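Local coordinates for DNA-binding protein HU (PDB 5EKA) that wraps DNA as a histone-like homodimer, stabilising it and so preventing its denaturation under extreme environmental conditions, at residues 4-7 with 8-12; 47-50 with 51-54; 84-88 with 89-93. All coordinates share one frame; numbering follows the deposited sequence.

Contact 1: 4-7 with 8-12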
# COMPACT_ATOMS: atom_id res chain seq x y z
N LYS A 4 1.21 2.49 -18.42
CA LYS A 4 0.15 3.26 -17.80
C LYS A 4 -0.40 2.65 -16.50
O LYS A 4 -0.75 3.38 -15.56
CB LYS A 4 -0.99 3.57 -18.78
CG LYS A 4 -0.49 4.36 -19.97
CD LYS A 4 -1.60 5.13 -20.66
CE LYS A 4 -1.01 6.13 -21.64
NZ LYS A 4 -0.16 7.16 -20.97
N THR A 5 -0.51 1.32 -16.46
CA THR A 5 -1.00 0.64 -15.29
C THR A 5 0.00 -0.45 -14.92
O THR A 5 0.36 -1.28 -15.76
CB THR A 5 -2.37 -0.01 -15.51
OG1 THR A 5 -3.31 0.96 -16.01
CG2 THR A 5 -2.86 -0.62 -14.20
N VAL A 6 0.45 -0.43 -13.67
CA VAL A 6 1.29 -1.45 -13.16
C VAL A 6 0.46 -2.30 -12.22
O VAL A 6 -0.09 -1.79 -11.27
CB VAL A 6 2.52 -0.84 -12.46
CG1 VAL A 6 3.35 -1.91 -11.73
CG2 VAL A 6 3.35 -0.06 -13.49
N THR A 7 0.35 -3.59 -12.51
CA THR A 7 -0.47 -4.48 -11.71
C THR A 7 0.27 -5.21 -10.61
O THR A 7 1.50 -5.20 -10.57
CB THR A 7 -1.10 -5.55 -12.61
OG1 THR A 7 -0.05 -6.36 -13.18
CG2 THR A 7 -1.87 -4.88 -13.71
N LYS A 8 -0.48 -5.90 -9.75
CA LYS A 8 0.13 -6.77 -8.74
C LYS A 8 1.05 -7.79 -9.42
O LYS A 8 2.20 -7.96 -9.01
CB LYS A 8 -0.95 -7.44 -7.87
CG LYS A 8 -0.40 -8.27 -6.74
CD LYS A 8 -1.47 -8.66 -5.72
CE LYS A 8 -2.80 -9.08 -6.31
NZ LYS A 8 -3.57 -9.99 -5.40
N ALA A 9 0.58 -8.39 -10.51
CA ALA A 9 1.37 -9.32 -11.29
C ALA A 9 2.66 -8.68 -11.83
O ALA A 9 3.75 -9.31 -11.80
CB ALA A 9 0.52 -9.90 -12.42
N ASP A 10 2.58 -7.44 -12.35
CA ASP A 10 3.79 -6.75 -12.80
C ASP A 10 4.78 -6.55 -11.65
O ASP A 10 5.96 -6.72 -11.84
CB ASP A 10 3.50 -5.38 -13.36
CG ASP A 10 2.73 -5.42 -14.67
OD1 ASP A 10 2.93 -6.39 -15.45
OD2 ASP A 10 1.91 -4.48 -14.90
N LEU A 11 4.26 -6.17 -10.49
CA LEU A 11 5.11 -5.96 -9.32
C LEU A 11 5.81 -7.22 -8.85
O LEU A 11 6.97 -7.16 -8.48
CB LEU A 11 4.32 -5.31 -8.20
CG LEU A 11 3.98 -3.84 -8.44
CD1 LEU A 11 2.95 -3.37 -7.43
CD2 LEU A 11 5.20 -2.91 -8.40
N VAL A 12 5.12 -8.35 -8.87
CA VAL A 12 5.76 -9.65 -8.54
C VAL A 12 6.95 -9.86 -9.46
O VAL A 12 8.03 -10.23 -9.04
CB VAL A 12 4.74 -10.82 -8.65
CG1 VAL A 12 5.42 -12.19 -8.70
CG2 VAL A 12 3.71 -10.75 -7.52
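Thr7 and Asp10 grip one another where the short strand 5-7 gives way to the first turn of helix 8-19, a local contact in which hydrogen bonds lead and apolar packing follows. Among the polar interactions, the first is the cap itself: Asp10 N donates to Thr7 OG1 at 3.0 Å, with an N-H...O angle of 161°. The hydroxyl gets there because it sits between the backbone N and the carbonyl carbon (chi1 64°), a rotation that turns it in over the end of the helix. In return the Asp10 carboxylate reaches back: OD2 accepts from Thr7 N and pairs with Lys3 in a salt bridge, though the exact place of OD2 is doubtful, since it lies unusually close to another atom of the model. Leu11 N closes the turn on Thr7 O at 2.9 Å.

In the apolar part Val6 CG1 meets Asp10 CB at 3.8 Å and Leu11 CG at 3.9 Å, the valine and leucine side chains crossing at about a right angle. Leu11 goes on to pack against Val37 of the second subunit, and strand 5-7 pairs in parallel with a strand of that subunit. Side chain to backbone in both directions, Thr7 with Asp10 is a capping box, an N-terminal helix-capping motif, here opening helix 8-19 of the HU fold.

Contact 2: 47-50 with 51-54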
# COMPACT_ATOMS: atom_id res chain seq x y z
N VAL A 47 -1.32 0.97 10.14
CA VAL A 47 -0.30 0.20 9.50
C VAL A 47 0.70 1.24 8.99
O VAL A 47 0.44 1.93 8.02
CB VAL A 47 -0.83 -0.67 8.35
CG1 VAL A 47 0.31 -1.34 7.65
CG2 VAL A 47 -1.81 -1.71 8.88
N GLN A 48 1.85 1.29 9.63
CA GLN A 48 2.85 2.29 9.37
C GLN A 48 3.97 1.64 8.55
O GLN A 48 4.56 0.65 8.97
CB GLN A 48 3.39 2.81 10.72
CG GLN A 48 4.57 3.75 10.61
CD GLN A 48 5.57 3.46 11.72
OE1 GLN A 48 6.79 3.00 11.36
NE2 GLN A 48 5.22 3.58 12.90
N LEU A 49 4.25 2.19 7.37
CA LEU A 49 5.30 1.66 6.50
C LEU A 49 6.31 2.79 6.37
O LEU A 49 6.16 3.70 5.55
CB LEU A 49 4.74 1.24 5.14
CG LEU A 49 3.64 0.19 5.15
CD1 LEU A 49 3.17 -0.12 3.75
CD2 LEU A 49 4.21 -1.07 5.81
N THR A 50 7.32 2.75 7.23
CA THR A 50 8.32 3.79 7.31
C THR A 50 8.90 4.02 5.93
O THR A 50 9.29 3.08 5.25
CB THR A 50 9.46 3.40 8.29
OG1 THR A 50 8.97 3.49 9.63
CG2 THR A 50 10.64 4.31 8.15
N GLY A 51 8.90 5.27 5.51
CA GLY A 51 9.47 5.63 4.24
C GLY A 51 8.51 5.58 3.09
O GLY A 51 8.90 5.90 1.97
N PHE A 52 7.26 5.18 3.36
CA PHE A 52 6.24 4.99 2.32
C PHE A 52 4.94 5.71 2.70
O PHE A 52 4.60 6.73 2.11
CB PHE A 52 6.04 3.50 2.02
CG PHE A 52 5.05 3.22 0.92
CD1 PHE A 52 5.40 3.42 -0.40
CD2 PHE A 52 3.76 2.81 1.21
CE1 PHE A 52 4.51 3.16 -1.43
CE2 PHE A 52 2.85 2.53 0.19
CZ PHE A 52 3.23 2.73 -1.14
N GLY A 53 4.27 5.25 3.74
CA GLY A 53 3.08 5.94 4.23
C GLY A 53 2.34 5.10 5.26
O GLY A 53 2.82 4.06 5.67
N THR A 54 1.21 5.61 5.71
CA THR A 54 0.44 4.92 6.75
C THR A 54 -0.97 4.65 6.28
O THR A 54 -1.65 5.57 5.79
CB THR A 54 0.44 5.75 8.02
OG1 THR A 54 1.82 6.00 8.40
CG2 THR A 54 -0.31 5.12 9.17
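The Phe52 ring is met by Leu49, whose CD1 approaches obliquely, 3.9 Å from Phe52 CD2, while outside the turn the ring of Phe84 meets it with the planes at about 45° and Val37 of the second subunit packs on the same residue. Leu49 and Phe52 run side by side and point the same way, the phenylalanine ring carried there with CG anti to the backbone N (chi1 -177°). Their backbones explain the pairing: in the beta hairpin of strands 46-49 and 53-60, Phe52 and Gly53 both face Leu49, a classic beta bulge. A single carbonyl serves the doubled position. Leu49 O accepts from Phe52 N at 2.9 Å, the donor tilted 26° from the carbonyl plane, and from Gly53 N at 3.0 Å, in that plane. Leu49 N returns a bond to Gly53 O, completing the antiparallel hydrogen-bonded pair.

At Gly51 the backbone would press any CB against Thr50 O, which by itself calls for glycine. One step beyond the bulge, Gln48 and Thr54 form a non-hydrogen-bonded pair, their side chains crossing obliquely on one face of the sheet while that of Leu49 lies on the other. Strand 46-49 also pairs in parallel with a strand of the second subunit. Next to the Gln48–Thr54 pair, Thr54 CA makes a CA-H...O contact of 3.2 Å with Val47 O.

Contact 3: 84-88 with 89-93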
# COMPACT_ATOMS: atom_id res chain seq x y z
N PHE A 84 -5.16 6.07 3.24
CA PHE A 84 -3.68 6.07 3.20
C PHE A 84 -3.17 7.49 3.26
O PHE A 84 -3.70 8.37 2.58
CB PHE A 84 -3.25 5.44 1.90
CG PHE A 84 -1.79 5.47 1.66
CD1 PHE A 84 -0.92 4.64 2.36
CD2 PHE A 84 -1.29 6.27 0.65
CE1 PHE A 84 0.43 4.65 2.08
CE2 PHE A 84 0.06 6.28 0.35
CZ PHE A 84 0.92 5.50 1.09
N LYS A 85 -2.18 7.70 4.14
CA LYS A 85 -1.53 8.99 4.29
C LYS A 85 -0.10 8.81 3.76
O LYS A 85 0.73 8.16 4.43
CB LYS A 85 -1.49 9.39 5.76
CG LYS A 85 -0.78 10.72 5.94
CD LYS A 85 -1.35 11.53 7.06
CE LYS A 85 -0.97 12.99 6.90
NZ LYS A 85 0.51 13.19 6.84
N PRO A 86 0.19 9.40 2.61
CA PRO A 86 1.54 9.19 2.09
C PRO A 86 2.58 9.91 2.91
O PRO A 86 2.31 10.99 3.43
CB PRO A 86 1.49 9.82 0.69
CG PRO A 86 0.39 10.74 0.71
CD PRO A 86 -0.63 10.20 1.69
N GLY A 87 3.73 9.27 3.05
CA GLY A 87 4.85 9.84 3.73
C GLY A 87 5.56 10.89 2.93
O GLY A 87 5.36 11.02 1.73
N LYS A 88 6.42 11.63 3.61
CA LYS A 88 7.13 12.70 2.95
C LYS A 88 8.00 12.26 1.78
O LYS A 88 8.04 12.93 0.73
CB LYS A 88 8.01 13.43 3.94
CG LYS A 88 8.75 14.59 3.30
CD LYS A 88 9.42 15.43 4.34
CE LYS A 88 9.88 16.78 3.81
NZ LYS A 88 10.99 16.66 2.83
N ALA A 89 8.73 11.17 1.96
CA ALA A 89 9.59 10.68 0.89
C ALA A 89 8.81 10.39 -0.40
O ALA A 89 9.24 10.73 -1.50
CB ALA A 89 10.35 9.45 1.34
N LEU A 90 7.66 9.76 -0.23
CA LEU A 90 6.81 9.41 -1.37
C LEU A 90 6.23 10.69 -1.98
O LEU A 90 6.24 10.86 -3.20
CB LEU A 90 5.73 8.44 -0.93
CG LEU A 90 4.81 8.01 -2.07
CD1 LEU A 90 5.55 7.33 -3.20
CD2 LEU A 90 3.64 7.18 -1.57
N LYS A 91 5.78 11.63 -1.14
CA LYS A 91 5.23 12.89 -1.64
C LYS A 91 6.29 13.61 -2.46
O LYS A 91 6.01 14.16 -3.52
CB LYS A 91 4.72 13.75 -0.49
CG LYS A 91 3.40 13.25 0.09
CD LYS A 91 2.85 14.22 1.07
CE LYS A 91 3.55 14.17 2.40
NZ LYS A 91 2.92 15.12 3.36
N ASP A 92 7.52 13.60 -1.97
CA ASP A 92 8.61 14.31 -2.64
C ASP A 92 8.96 13.67 -3.99
O ASP A 92 9.22 14.38 -4.98
CB ASP A 92 9.83 14.37 -1.70
CG ASP A 92 9.64 15.40 -0.55
OD1 ASP A 92 8.76 16.33 -0.65
OD2 ASP A 92 10.42 15.34 0.43
N LYS A 93 8.95 12.34 -4.04
CA LYS A 93 9.29 11.61 -5.28
C LYS A 93 8.25 11.79 -6.39
O LYS A 93 8.57 11.63 -7.58
CB LYS A 93 9.49 10.11 -5.02
CG LYS A 93 10.88 9.81 -4.48
CD LYS A 93 11.40 8.48 -4.96
CE LYS A 93 11.86 8.48 -6.42
NZ LYS A 93 11.61 7.14 -7.04
O HOH W 1 0.54 13.10 3.70
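Lys88 reaches obliquely across to Asp92, one helical turn on, and can be followed atom by atom. Lys88 CB stays by the backbone. Lys88 CG, anti to the backbone N (chi1 -178°), already lies 3.4 Å from Asp92 OD2, and CD and CE pass the same oxygen before the chain bends at its last torsion. Lys88 NZ then closes a salt bridge of 2.8 Å to Asp92 OD2, on the syn side of the carboxylate. Were Asp92 replaced by alanine, the Lys88 ammonium would probably be left without its carboxylate and the lysine chain set free to turn. The bridge spans the first turn of helix 88-94, where Gly87 is the N-cap; Lys91 N bonds to Gly87 O and Asp92 N to Lys88 O. Across the strand-to-helix junction, Leu90 CD2 meets the edge of the Phe84 ring near its plane, 4.2 Å from Phe84 CZ, and Pro86 CB at 4.1 Å. Phe84 also stands edge-to-face with Phe55 of the second subunit. Lys91 lays its CG 4.0 Å from Pro86 CG, the two side chains at about a right angle. A water accepts from both Lys85 NZ and Lys91 NZ and donates to Pro86 O, lying between two like charges.

Contact 2 has the largest buried share, Leu49 and Phe52 included, while contacts 1 and 3 each combine a buried apolar side (Val6 and Leu11; Phe84 and Leu90) with a more exposed polar one. Both lead from a strand into a helix: the first relies on a side-chain cap, whereas the third has a glycine at the N-cap and a salt bridge. Contact 2 is a hairpin turn, held mainly by backbone bonds. Contacts 2 and 3 share one sheet and touch, Phe52 O probably accepting from Gly87 N. Contact 1 lies apart, its centre about 20 Å from those of the others, but each contact reaches the second subunit, and Lys8 of one chain bonds weakly to Thr50 of the other.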